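Local coordinates for putative lipoprotein (Bacteroides ovatus, PDB 3OQQ), which is a putative extracellular lipoprotein of unknown function that carries bound calcium ions in its crystal structure, at residues D247-P252 with L277-Q282; S211-L214 with T220-D223; F93-L98 with Q420-N425; V25-S30 with N52-C57; V158-S163 with A318-F323. One frame throughout, in Å; residues are numbered along the deposited sequence. Where two conformers were deposited one is given.

How the contacts relate
From the N terminus, contact 4 closes first, a short loop in which 25-30, at the end of strand 23-26, meets 52-57, at the end of strand 46-54. Contact 3 then opens at 93-98 and closes only at 420-425, near the C terminus, so that the other three contacts nest inside it. Contact 5 sets helix 314-328 against strand 150-161 and in turn encloses contact 2, a beta hairpin, and contact 1, which joins two loops; these two follow in series. None of the loops cross. Contacts 3 and 4 adjoin through neighbouring strands 96-104 and 46-54, with Arg-97 reaching Cys-57 O, whereas contact 1 lies remote, its centre about 39 Å from that of contact 4.

Contact 1: D247-P252 with L277-Q282; sequences DTRKEP and LMDNNQ
Arg-249 and Asp-279 mark the closest approach of two irregular loop segments, their CA atoms 6.8 Å apart. The loop after strand 234-242 here meets the one after strand 266-272, at the margin of the six-stranded antiparallel sheet. Thr-248 crosses Asp-279 at about a right angle and points its hydroxyl at the carboxylate as a hydrogen-bond donor, although the OG1 to OD2 distance of 2.4 Å is too short to be taken at face value. Arg-249 instead lays its aliphatic part beside the same carboxylate, CD being 3.8 Å from Asp-279 OD1. Its chain then runs extended to a guanidinium tilted 30° from the carboxylate. Two donors turn back on their own loop: NE binds Glu-251 O and NH2 binds Pro-252 O, each at 3.0 Å. Both acceptors lie in the guanidinium plane, although each donor stands above the plane of its carbonyl. NH1 crosses the gap through water 1, which it meets at 3.0 Å and which donates to Met-278 O. A leucine in place of Arg-249 would probably leave the Glu-251 and Pro-252 carbonyls without these donors and break the water bridge to Met-278. Arg-249 NH1 stays 4.9 Å from Asp-279 OD1: the guanidinium is bound chiefly to its own loop, while Asp-279 is held by the Thr-248 hydroxyl and by a salt bridge with Arg-253 of strand 253-263.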
# COMPACT_ATOMS: atom_id res chain seq x y z
N ASP A 247 -11.80 10.95 23.74
CA ASP A 247 -12.23 11.46 22.44
C ASP A 247 -12.76 12.87 22.56
O ASP A 247 -13.33 13.25 23.59
CB ASP A 247 -13.30 10.54 21.81
CG ASP A 247 -13.18 10.43 20.29
OD1 ASP A 247 -12.45 11.26 19.68
OD2 ASP A 247 -13.83 9.53 19.71
N THR A 248 -12.60 13.65 21.48
CA THR A 248 -12.98 15.05 21.40
C THR A 248 -14.51 15.24 21.21
O THR A 248 -14.99 16.38 21.25
CB THR A 248 -12.17 15.73 20.30
OG1 THR A 248 -12.30 14.95 19.11
CG2 THR A 248 -10.70 15.85 20.67
N ARG A 249 -15.26 14.14 21.03
CA ARG A 249 -16.71 14.19 20.90
C ARG A 249 -17.34 13.03 21.66
O ARG A 249 -16.68 12.02 21.91
CB ARG A 249 -17.13 14.20 19.41
CG ARG A 249 -17.29 12.83 18.72
CD ARG A 249 -17.76 13.03 17.29
NE ARG A 249 -18.33 11.84 16.65
CZ ARG A 249 -18.68 11.81 15.36
NH1 ARG A 249 -18.52 12.88 14.60
NH2 ARG A 249 -19.20 10.71 14.84
N LYS A 250 -18.60 13.19 22.07
CA LYS A 250 -19.36 12.16 22.79
C LYS A 250 -20.09 11.25 21.80
O LYS A 250 -20.38 10.09 22.13
CB LYS A 250 -20.37 12.80 23.77
N GLU A 251 -20.36 11.75 20.57
CA GLU A 251 -21.05 10.99 19.52
C GLU A 251 -20.19 9.79 19.08
O GLU A 251 -18.98 9.96 18.87
CB GLU A 251 -21.40 11.86 18.29
CG GLU A 251 -22.14 13.15 18.62
CD GLU A 251 -21.21 14.33 18.85
OE1 GLU A 251 -20.69 14.46 19.98
OE2 GLU A 251 -20.95 15.08 17.88
N PRO A 252 -20.79 8.58 18.95
CA PRO A 252 -19.98 7.43 18.53
C PRO A 252 -19.54 7.53 17.08
O PRO A 252 -20.13 8.26 16.28
CB PRO A 252 -20.91 6.24 18.76
CG PRO A 252 -22.26 6.78 18.65
CD PRO A 252 -22.20 8.20 19.15
N LEU A 277 -14.80 10.23 11.32
CA LEU A 277 -13.51 10.49 11.96
C LEU A 277 -13.32 11.94 12.36
O LEU A 277 -12.72 12.22 13.40
CB LEU A 277 -12.34 10.05 11.08
CG LEU A 277 -12.34 8.59 10.63
CD1 LEU A 277 -11.15 8.32 9.84
CD2 LEU A 277 -12.45 7.60 11.84
N MSE A 278 -13.81 12.87 11.52
CA MSE A 278 -13.77 14.29 11.86
C MSE A 278 -14.78 14.62 12.98
O MSE A 278 -15.64 13.79 13.31
CB MSE A 278 -14.07 15.14 10.62
CG MSE A 278 -15.53 15.05 10.16
SE MSE A 278 -15.85 15.97 8.49
CE MSE A 278 -14.33 15.15 7.44
N ASP A 279 -14.68 15.84 13.54
CA ASP A 279 -15.60 16.32 14.57
C ASP A 279 -16.58 17.31 13.98
O ASP A 279 -17.68 17.46 14.51
CB ASP A 279 -14.84 16.95 15.73
CG ASP A 279 -14.16 15.92 16.61
OD1 ASP A 279 -14.42 14.72 16.43
OD2 ASP A 279 -13.35 16.32 17.45
N ASN A 280 -16.17 17.96 12.89
CA ASN A 280 -16.98 18.95 12.17
C ASN A 280 -16.45 19.15 10.73
O ASN A 280 -15.30 18.81 10.42
CB ASN A 280 -17.01 20.30 12.92
CG ASN A 280 -15.67 20.96 13.03
OD1 ASN A 280 -15.14 21.46 12.06
ND2 ASN A 280 -15.11 21.02 14.24
N ASN A 281 -17.29 19.75 9.90
CA ASN A 281 -17.05 20.02 8.49
C ASN A 281 -16.00 21.10 8.24
O ASN A 281 -15.45 21.14 7.15
CB ASN A 281 -18.36 20.46 7.85
CG ASN A 281 -19.45 19.43 7.94
OD1 ASN A 281 -19.29 18.27 7.54
ND2 ASN A 281 -20.57 19.84 8.50
N GLN A 282 -15.77 22.01 9.18
CA GLN A 282 -14.80 23.07 8.91
C GLN A 282 -13.37 22.55 9.05
O GLN A 282 -12.54 22.76 8.16
CB GLN A 282 -15.04 24.26 9.84
CG GLN A 282 -14.13 25.45 9.54
CD GLN A 282 -14.36 26.54 10.53
OE1 GLN A 282 -15.47 26.73 11.02
NE2 GLN A 282 -13.31 27.27 10.85
O HOH W 1 -17.82 13.22 11.73

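Contact 2: S211-L214 with T220-D223; sequences SLIL and TMTD
Ile-213 lies across from Asp-223 in an antiparallel non-hydrogen-bonded pair, and its side chain can be traced outward from the backbone. CB sits 3.8 Å from Thr-222 O, a carbonyl that the CA-H of Ile-213 also approaches. There the chain forks. CG2, anti to the backbone N, meets Thr-222 O at 3.5 Å and then Met-221 CB at 3.9 Å, near the selenium of that selenomethionine. CG1 takes the other course, beside the carboxylate of Asp-223, and stands 3.5 Å from OD1. The terminal CD1 keeps to the same neighbour, 4.1 Å from Asp-223 OD1, so that the two side chains run side by side and point the same way. Ile-213 also touches Arg-300 and Glu-302 of strand 298-307. The pairing belongs to the beta hairpin of strands 205-215 and 221-230, close to the loop that joins them; the two short strand segments run 134° apart in direction, well off a strict antiparallel 180°. Leu-214 and Thr-222 form the adjoining hydrogen-bonded pair, their side chains on the sheet face away from Ile-213. Leu-214 N donates to Thr-222 O at 2.7 Å, and Thr-222 N returns a bond to Leu-214 O at 2.8 Å, both nearly straight and in the carbonyl plane. Water 3 also donates to Leu-214 O and bonds with Thr-222 OG1, fastening the threonine hydroxyl to the strand opposite. On the Ile-213 side, water 2 donates to Asp-223 OD1 at 3.0 Å and links it to the hydroxyl of Ser-211.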
# COMPACT_ATOMS: atom_id res chain seq x y z
N SER A 211 -9.89 -7.50 10.42
CA SER A 211 -9.92 -6.77 11.69
C SER A 211 -9.97 -5.27 11.51
O SER A 211 -9.36 -4.71 10.60
CB SER A 211 -8.68 -7.09 12.53
OG SER A 211 -8.38 -8.47 12.59
N LEU A 212 -10.71 -4.63 12.41
CA LEU A 212 -10.78 -3.18 12.59
C LEU A 212 -10.04 -2.92 13.86
O LEU A 212 -10.30 -3.59 14.86
CB LEU A 212 -12.22 -2.69 12.65
CG LEU A 212 -12.93 -2.62 11.30
CD1 LEU A 212 -14.43 -2.39 11.50
CD2 LEU A 212 -12.28 -1.56 10.40
N ILE A 213 -9.05 -2.03 13.81
CA ILE A 213 -8.11 -1.80 14.92
C ILE A 213 -7.79 -0.32 15.05
O ILE A 213 -7.76 0.39 14.04
CB ILE A 213 -6.76 -2.61 14.62
CG1 ILE A 213 -6.94 -4.13 14.51
CG2 ILE A 213 -5.61 -2.30 15.61
CD1 ILE A 213 -5.75 -4.78 13.77
N LEU A 214 -7.48 0.13 16.28
CA LEU A 214 -6.94 1.47 16.58
C LEU A 214 -5.45 1.27 16.79
O LEU A 214 -5.04 0.55 17.72
CB LEU A 214 -7.63 2.16 17.76
CG LEU A 214 -9.09 2.58 17.53
CD1 LEU A 214 -9.61 3.39 18.73
CD2 LEU A 214 -9.26 3.40 16.21
N THR A 220 1.00 -0.18 20.39
CA THR A 220 -0.20 -0.70 21.06
C THR A 220 -1.37 -0.80 20.05
O THR A 220 -1.63 0.15 19.32
CB THR A 220 -0.58 0.16 22.27
OG1 THR A 220 -0.51 1.54 21.91
CG2 THR A 220 0.31 -0.10 23.46
N MSE A 221 -2.03 -1.97 19.98
CA MSE A 221 -3.13 -2.19 19.05
C MSE A 221 -4.42 -2.38 19.82
O MSE A 221 -4.44 -3.21 20.73
CB MSE A 221 -2.87 -3.42 18.17
CG MSE A 221 -1.56 -3.39 17.39
SE MSE A 221 -1.46 -2.01 16.01
CE MSE A 221 0.44 -1.73 16.03
N THR A 222 -5.51 -1.66 19.45
CA THR A 222 -6.82 -1.88 20.09
C THR A 222 -7.79 -2.45 19.07
O THR A 222 -8.10 -1.79 18.08
CB THR A 222 -7.36 -0.60 20.74
OG1 THR A 222 -6.38 -0.08 21.63
CG2 THR A 222 -8.67 -0.85 21.48
N ASP A 223 -8.25 -3.67 19.30
CA ASP A 223 -9.22 -4.32 18.41
C ASP A 223 -10.63 -3.71 18.55
O ASP A 223 -11.13 -3.57 19.68
CB ASP A 223 -9.29 -5.83 18.68
CG ASP A 223 -8.08 -6.64 18.22
OD1 ASP A 223 -7.54 -6.34 17.13
OD2 ASP A 223 -7.76 -7.63 18.88
O HOH W 2 -6.40 -8.30 15.22
O HOH W 3 -4.61 1.56 20.39

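Contact 3: F93-L98 with Q420-N425; sequences FETNRL and QKWYEN
Thr-95 directs its methyl toward Trp-422 and Tyr-423, two rings on successive residues of a 3-10 segment, the ring planes about 70° apart. CG2 approaches both obliquely, 4.3 Å from NE1 of Trp-422 and 4.4 Å from CD2 of Tyr-423. With chi1 at 53°, the hydroxyl of Thr-95 sits between its backbone N and carbonyl carbon and is bonded to Lys-387 O, so the methyl is the branch given to the rings. Tyr-423 is itself folded against its neighbours: its CB lies 4.0 Å above one face of the indole, toward the rim, and Lys-421 CA covers part of one face of the phenol. Tyr-405 and Phe-408 meet Trp-422 edge-to-face, which places the indole in an aromatic cluster. The contact thereby joins the residue just before strand 96-104 to the loop after helix 408-413. Its polar link is indirect. Water 4, in the plane of the Tyr-423 ring, is 2.6 Å from OH and gives weak bonds to Thr-95 O and Gln-420 O. The chemistry is thus that of oblique contacts of one methyl with two rings, beside a single water, which ties the phenol to a carbonyl from each segment.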
# COMPACT_ATOMS: atom_id res chain seq x y z
N PHE A 93 3.10 8.37 -12.86
CA PHE A 93 3.30 8.82 -11.47
C PHE A 93 3.86 7.73 -10.51
O PHE A 93 3.72 7.87 -9.30
CB PHE A 93 1.99 9.44 -10.90
CG PHE A 93 1.49 10.59 -11.75
CD1 PHE A 93 2.06 11.85 -11.64
CD2 PHE A 93 0.48 10.38 -12.69
CE1 PHE A 93 1.63 12.90 -12.47
CE2 PHE A 93 0.04 11.43 -13.50
CZ PHE A 93 0.62 12.68 -13.39
N GLU A 94 4.55 6.71 -11.03
CA GLU A 94 5.17 5.65 -10.21
C GLU A 94 6.35 6.23 -9.43
O GLU A 94 7.17 6.92 -10.03
CB GLU A 94 5.70 4.50 -11.10
CG GLU A 94 4.67 3.80 -11.97
CD GLU A 94 4.50 4.34 -13.37
OE1 GLU A 94 5.02 5.44 -13.68
OE2 GLU A 94 3.78 3.68 -14.15
N THR A 95 6.44 5.95 -8.11
CA THR A 95 7.60 6.37 -7.31
C THR A 95 8.46 5.14 -7.07
O THR A 95 9.42 5.17 -6.29
CB THR A 95 7.20 7.06 -6.01
OG1 THR A 95 6.30 6.22 -5.28
CG2 THR A 95 6.62 8.43 -6.22
N ASN A 96 8.13 4.04 -7.75
CA ASN A 96 8.84 2.78 -7.65
C ASN A 96 9.23 2.27 -9.03
O ASN A 96 8.81 2.85 -10.03
CB ASN A 96 8.00 1.74 -6.90
CG ASN A 96 6.59 1.50 -7.44
OD1 ASN A 96 6.31 1.63 -8.64
ND2 ASN A 96 5.67 1.14 -6.56
N ARG A 97 10.00 1.17 -9.09
CA ARG A 97 10.43 0.50 -10.32
C ARG A 97 10.79 -0.96 -10.00
O ARG A 97 11.01 -1.30 -8.83
CB ARG A 97 11.63 1.24 -10.95
CG ARG A 97 12.95 1.02 -10.22
CD ARG A 97 14.11 1.70 -10.90
NE ARG A 97 15.35 1.51 -10.14
CZ ARG A 97 16.37 0.77 -10.55
NH1 ARG A 97 16.33 0.16 -11.73
NH2 ARG A 97 17.45 0.65 -9.80
N LEU A 98 10.85 -1.81 -11.03
CA LEU A 98 11.29 -3.20 -10.90
C LEU A 98 12.79 -3.25 -11.05
O LEU A 98 13.36 -2.59 -11.94
CB LEU A 98 10.64 -4.12 -11.95
CG LEU A 98 9.24 -4.59 -11.68
CD1 LEU A 98 8.73 -5.40 -12.86
CD2 LEU A 98 9.14 -5.37 -10.37
N GLN A 420 13.55 12.62 -8.74
CA GLN A 420 12.90 11.35 -8.39
C GLN A 420 12.67 11.25 -6.91
O GLN A 420 11.76 10.57 -6.48
CB GLN A 420 13.70 10.17 -8.92
CG GLN A 420 13.43 9.96 -10.42
CD GLN A 420 14.40 9.08 -11.14
OE1 GLN A 420 15.04 8.20 -10.57
NE2 GLN A 420 14.50 9.29 -12.44
N LYS A 421 13.45 12.00 -6.12
CA LYS A 421 13.31 12.06 -4.66
C LYS A 421 12.65 13.39 -4.24
O LYS A 421 12.92 13.92 -3.17
CB LYS A 421 14.67 11.88 -3.97
CG LYS A 421 15.15 10.43 -3.95
CD LYS A 421 16.66 10.40 -3.81
CE LYS A 421 17.21 9.43 -2.82
NZ LYS A 421 18.70 9.42 -2.83
N TRP A 422 11.71 13.88 -5.06
CA TRP A 422 10.99 15.12 -4.81
C TRP A 422 10.27 15.11 -3.46
O TRP A 422 10.15 16.18 -2.86
CB TRP A 422 9.97 15.40 -5.94
CG TRP A 422 8.92 14.34 -6.06
CD1 TRP A 422 8.94 13.24 -6.86
CD2 TRP A 422 7.67 14.29 -5.34
NE1 TRP A 422 7.78 12.52 -6.71
CE2 TRP A 422 6.98 13.15 -5.79
CE3 TRP A 422 7.06 15.12 -4.37
CZ2 TRP A 422 5.72 12.77 -5.27
CZ3 TRP A 422 5.84 14.72 -3.82
CH2 TRP A 422 5.17 13.59 -4.31
N TYR A 423 9.76 13.91 -3.03
CA TYR A 423 8.98 13.68 -1.79
C TYR A 423 9.82 13.91 -0.53
O TYR A 423 9.26 14.12 0.54
CB TYR A 423 8.38 12.27 -1.77
CG TYR A 423 9.35 11.20 -2.21
CD1 TYR A 423 10.35 10.74 -1.35
CD2 TYR A 423 9.26 10.62 -3.47
CE1 TYR A 423 11.28 9.78 -1.77
CE2 TYR A 423 10.16 9.64 -3.88
CZ TYR A 423 11.17 9.23 -3.03
OH TYR A 423 12.07 8.26 -3.42
N GLU A 424 11.17 13.88 -0.66
CA GLU A 424 12.09 14.15 0.43
C GLU A 424 12.18 15.67 0.68
O GLU A 424 12.66 16.10 1.74
CB GLU A 424 13.50 13.58 0.11
CG GLU A 424 13.58 12.07 0.15
CD GLU A 424 14.95 11.41 0.04
OE1 GLU A 424 15.95 12.12 -0.21
OE2 GLU A 424 15.00 10.17 0.17
N ASN A 425 11.77 16.50 -0.30
CA ASN A 425 11.88 17.95 -0.15
C ASN A 425 10.52 18.56 0.19
O ASN A 425 9.85 19.12 -0.67
CB ASN A 425 12.51 18.61 -1.41
CG ASN A 425 12.68 20.13 -1.31
OD1 ASN A 425 12.79 20.71 -0.22
ND2 ASN A 425 12.72 20.80 -2.44
O HOH W 4 12.03 7.23 -5.80

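Contact 4: V25-S30 with N52-C57; sequences VYSDKS and NVPAAC
The puckered pyrrolidine ring of Pro-54 presents its CD and CG atoms to Ser-27, with Ser-27 CB 3.7 Å from Pro-54 CD; the flat group nearby is the carboxylate of Asp-28, which takes the hydroxyl of Ser-27 on OD1. Pro-54 ends strand 46-54 and begins a type I beta turn that runs to Cys-57 and leads into strand 59-65. Ser-27 stands just past the end of strand 23-26, so the contact packs a strand end against a turn within the antiparallel beta structure. Strand 23-26 pairs with 36-41 and 59-65, and the backbone of Ser-27 is bonded to Ser-35; the serine side chain touches Leu-37, as does that of Val-53. The hydroxyl of Ser-27 lies between its own N and carbonyl carbon (chi1 60°). From there it donates to Asp-28 OD1 at 2.9 Å, nearly along the C-O axis of the acceptor, and Ser-35 O is a weak further partner. An alanine at Ser-27 would keep the CB contact with proline but is likely to leave Asp-28 OD1 without its donor and the carboxylate freer to turn. The turn is closed by Cys-57 N bonding to Pro-54 O at 3.0 Å, while Cys-57 O accepts from Arg-97. Cys-57 adds a sulfur to the serine's surroundings: SG is anti to its backbone N and comes 4.3 Å from Ser-27 CB and 4.0 Å from Ser-27 O.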
# COMPACT_ATOMS: atom_id res chain seq x y z
N VAL A 25 16.70 -7.88 3.16
CA VAL A 25 17.15 -6.92 2.15
C VAL A 25 16.33 -5.64 2.31
O VAL A 25 15.10 -5.70 2.40
CB VAL A 25 17.05 -7.51 0.72
CG1 VAL A 25 17.55 -6.51 -0.33
CG2 VAL A 25 17.81 -8.84 0.62
N TYR A 26 17.02 -4.48 2.38
CA TYR A 26 16.42 -3.15 2.59
C TYR A 26 16.79 -2.18 1.46
O TYR A 26 17.86 -2.32 0.86
CB TYR A 26 16.93 -2.55 3.93
CG TYR A 26 16.67 -3.41 5.15
CD1 TYR A 26 17.55 -4.43 5.50
CD2 TYR A 26 15.57 -3.19 5.96
CE1 TYR A 26 17.30 -5.26 6.59
CE2 TYR A 26 15.30 -4.01 7.06
CZ TYR A 26 16.18 -5.04 7.37
OH TYR A 26 15.94 -5.82 8.48
N SER A 27 15.94 -1.18 1.19
CA SER A 27 16.25 -0.16 0.17
C SER A 27 17.08 0.99 0.80
O SER A 27 17.51 1.89 0.08
CB SER A 27 14.96 0.39 -0.43
OG SER A 27 14.16 0.98 0.57
N ASP A 28 17.30 0.95 2.13
CA ASP A 28 18.04 1.97 2.90
C ASP A 28 19.08 1.34 3.83
O ASP A 28 18.81 0.27 4.37
CB ASP A 28 17.05 2.77 3.80
CG ASP A 28 16.00 3.61 3.10
OD1 ASP A 28 15.21 3.05 2.31
OD2 ASP A 28 15.88 4.81 3.43
N LYS A 29 20.22 2.05 4.05
CA LYS A 29 21.31 1.68 4.98
C LYS A 29 20.73 1.38 6.37
O LYS A 29 21.20 0.49 7.08
CB LYS A 29 22.34 2.82 5.10
CG LYS A 29 23.35 2.89 3.98
CD LYS A 29 24.05 4.25 3.93
CE LYS A 29 24.92 4.39 2.71
NZ LYS A 29 25.66 5.68 2.70
N SER A 30 19.69 2.14 6.75
CA SER A 30 19.01 1.93 8.03
C SER A 30 18.18 0.64 7.89
O SER A 30 17.40 0.52 6.94
CB SER A 30 18.13 3.12 8.38
OG SER A 30 16.86 3.01 7.76
N ASN A 52 10.54 -4.80 -5.93
CA ASN A 52 9.83 -3.55 -6.22
C ASN A 52 10.49 -2.51 -5.32
O ASN A 52 10.31 -2.54 -4.09
CB ASN A 52 8.31 -3.73 -5.98
CG ASN A 52 7.48 -2.46 -5.96
OD1 ASN A 52 8.00 -1.35 -5.96
ND2 ASN A 52 6.17 -2.60 -5.92
N VAL A 53 11.33 -1.66 -5.90
CA VAL A 53 12.14 -0.71 -5.13
C VAL A 53 11.79 0.77 -5.43
O VAL A 53 11.29 1.02 -6.52
CB VAL A 53 13.67 -0.96 -5.42
CG1 VAL A 53 14.08 -2.37 -5.06
CG2 VAL A 53 14.06 -0.64 -6.87
N PRO A 54 12.18 1.76 -4.56
CA PRO A 54 11.98 3.18 -4.92
C PRO A 54 12.65 3.51 -6.27
O PRO A 54 13.70 2.94 -6.58
CB PRO A 54 12.65 3.93 -3.76
CG PRO A 54 12.60 2.97 -2.61
CD PRO A 54 12.82 1.63 -3.23
N ALA A 55 11.99 4.34 -7.12
CA ALA A 55 12.48 4.62 -8.48
C ALA A 55 13.94 5.10 -8.51
O ALA A 55 14.70 4.61 -9.34
CB ALA A 55 11.58 5.63 -9.17
N ALA A 56 14.35 5.98 -7.56
CA ALA A 56 15.72 6.55 -7.47
C ALA A 56 16.78 5.55 -6.93
O ALA A 56 17.98 5.82 -7.04
CB ALA A 56 15.70 7.80 -6.60
N CYS A 57 16.34 4.41 -6.38
CA CYS A 57 17.18 3.40 -5.74
C CYS A 57 18.12 2.73 -6.72
O CYS A 57 17.67 2.16 -7.72
CB CYS A 57 16.32 2.38 -5.00
SG CYS A 57 17.26 1.30 -3.89

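Contact 5: V158-S163 with A318-F323; sequences VTECHS and AQLAAF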
# COMPACT_ATOMS: atom_id res chain seq x y z
N VAL A 158 3.64 -10.46 1.58
CA VAL A 158 3.27 -11.72 0.96
C VAL A 158 4.30 -12.74 1.44
O VAL A 158 5.48 -12.62 1.13
CB VAL A 158 3.17 -11.62 -0.58
CG1 VAL A 158 3.06 -13.01 -1.22
CG2 VAL A 158 1.97 -10.77 -0.98
N THR A 159 3.86 -13.70 2.24
CA THR A 159 4.71 -14.74 2.83
C THR A 159 4.53 -16.03 2.05
O THR A 159 3.40 -16.42 1.74
CB THR A 159 4.30 -14.92 4.29
OG1 THR A 159 4.32 -13.66 4.94
CG2 THR A 159 5.16 -15.95 5.04
N GLU A 160 5.65 -16.70 1.74
CA GLU A 160 5.62 -17.98 1.07
C GLU A 160 5.72 -19.06 2.14
O GLU A 160 6.83 -19.38 2.59
CB GLU A 160 6.72 -18.06 0.01
CG GLU A 160 6.48 -17.07 -1.12
CD GLU A 160 7.50 -17.07 -2.23
OE1 GLU A 160 8.35 -17.98 -2.28
OE2 GLU A 160 7.42 -16.18 -3.10
N CYS A 161 4.56 -19.55 2.64
CA CYS A 161 4.49 -20.59 3.68
C CYS A 161 4.81 -21.96 3.04
O CYS A 161 3.93 -22.81 2.85
CB CYS A 161 3.14 -20.60 4.39
SG CYS A 161 2.72 -19.04 5.21
N HIS A 162 6.08 -22.11 2.66
CA HIS A 162 6.64 -23.28 2.00
C HIS A 162 7.56 -24.00 2.98
O HIS A 162 8.22 -23.34 3.79
CB HIS A 162 7.42 -22.85 0.73
CG HIS A 162 6.62 -22.06 -0.28
ND1 HIS A 162 7.24 -21.51 -1.39
CD2 HIS A 162 5.30 -21.79 -0.33
CE1 HIS A 162 6.28 -20.90 -2.07
NE2 HIS A 162 5.09 -21.03 -1.46
N SER A 163 7.63 -25.33 2.90
CA SER A 163 8.50 -26.11 3.80
C SER A 163 10.00 -25.81 3.57
O SER A 163 10.81 -25.97 4.49
CB SER A 163 8.23 -27.60 3.63
OG SER A 163 8.83 -28.34 4.68
N ALA A 318 0.16 -20.32 -11.30
CA ALA A 318 -0.69 -19.15 -11.50
C ALA A 318 -1.05 -18.50 -10.16
O ALA A 318 -1.09 -17.27 -10.09
CB ALA A 318 -1.96 -19.53 -12.24
N GLN A 319 -1.30 -19.33 -9.12
CA GLN A 319 -1.65 -18.88 -7.77
C GLN A 319 -0.49 -18.14 -7.10
O GLN A 319 -0.67 -17.06 -6.54
CB GLN A 319 -2.06 -20.09 -6.92
CG GLN A 319 -2.50 -19.72 -5.50
CD GLN A 319 -2.86 -20.92 -4.66
OE1 GLN A 319 -2.34 -22.02 -4.85
NE2 GLN A 319 -3.71 -20.72 -3.67
N LEU A 320 0.71 -18.77 -7.13
CA LEU A 320 1.92 -18.24 -6.54
C LEU A 320 2.29 -16.91 -7.23
O LEU A 320 2.68 -15.95 -6.55
CB LEU A 320 3.05 -19.28 -6.62
CG LEU A 320 4.46 -18.87 -6.15
CD1 LEU A 320 4.48 -18.48 -4.65
CD2 LEU A 320 5.46 -20.00 -6.42
N ALA A 321 2.10 -16.86 -8.56
CA ALA A 321 2.36 -15.65 -9.34
C ALA A 321 1.36 -14.54 -8.97
O ALA A 321 1.76 -13.40 -8.84
CB ALA A 321 2.28 -15.98 -10.83
N ALA A 322 0.07 -14.90 -8.74
CA ALA A 322 -0.98 -13.95 -8.33
C ALA A 322 -0.66 -13.28 -6.98
O ALA A 322 -0.83 -12.07 -6.86
CB ALA A 322 -2.31 -14.67 -8.24
N PHE A 323 -0.17 -14.06 -5.98
CA PHE A 323 0.24 -13.49 -4.69
C PHE A 323 1.49 -12.64 -4.86
O PHE A 323 1.55 -11.55 -4.30
CB PHE A 323 0.50 -14.59 -3.64
CG PHE A 323 -0.74 -15.08 -2.96
CD1 PHE A 323 -1.23 -14.45 -1.81
CD2 PHE A 323 -1.43 -16.20 -3.45
CE1 PHE A 323 -2.39 -14.91 -1.18
CE2 PHE A 323 -2.59 -16.66 -2.81
CZ PHE A 323 -3.07 -15.99 -1.70
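A single methyl group, CD1 of Leu-320, abuts two polar side chains, Glu-160 and His-162. It belongs to helix 314-328, which packs here against the end of strand 150-161, whose antiparallel neighbour is strand 173-184. CD1 lies 4.0 Å from CE1 of His-162, at the ring edge and in its plane, and equally near OE2 of Glu-160; the leucine and glutamate side chains cross at about a right angle. The two polar residues are folded together: an inverse gamma turn centred on Cys-161 carries the strand round so that Glu-160 CB sits 3.5 Å above the centre of the imidazole. Both have polar partners of their own. Glu-160 OE2 forms a salt bridge with Arg-324, one turn further along the helix from Leu-320, and His-162 NE2 is hydrogen-bonded to Glu-174, so the leucine methyl lies against groups already held, the glutamate by the same helix and the histidine by the neighbouring strand. These buried polar atoms are thus satisfied although Leu-320 offers them nothing but a hydrocarbon surface. About one helical turn past Leu-320, Phe-323 meets Val-158 with its CB and carbonyl, the two side chains crossing at a slant. Val-158 CG1, anti to the backbone N (chi1 168°), touches CB of Phe-323 at 3.9 Å and lies 3.7 Å from Phe-323 O, while CG2 comes to 3.4 Å from the same carbonyl O of Phe-323.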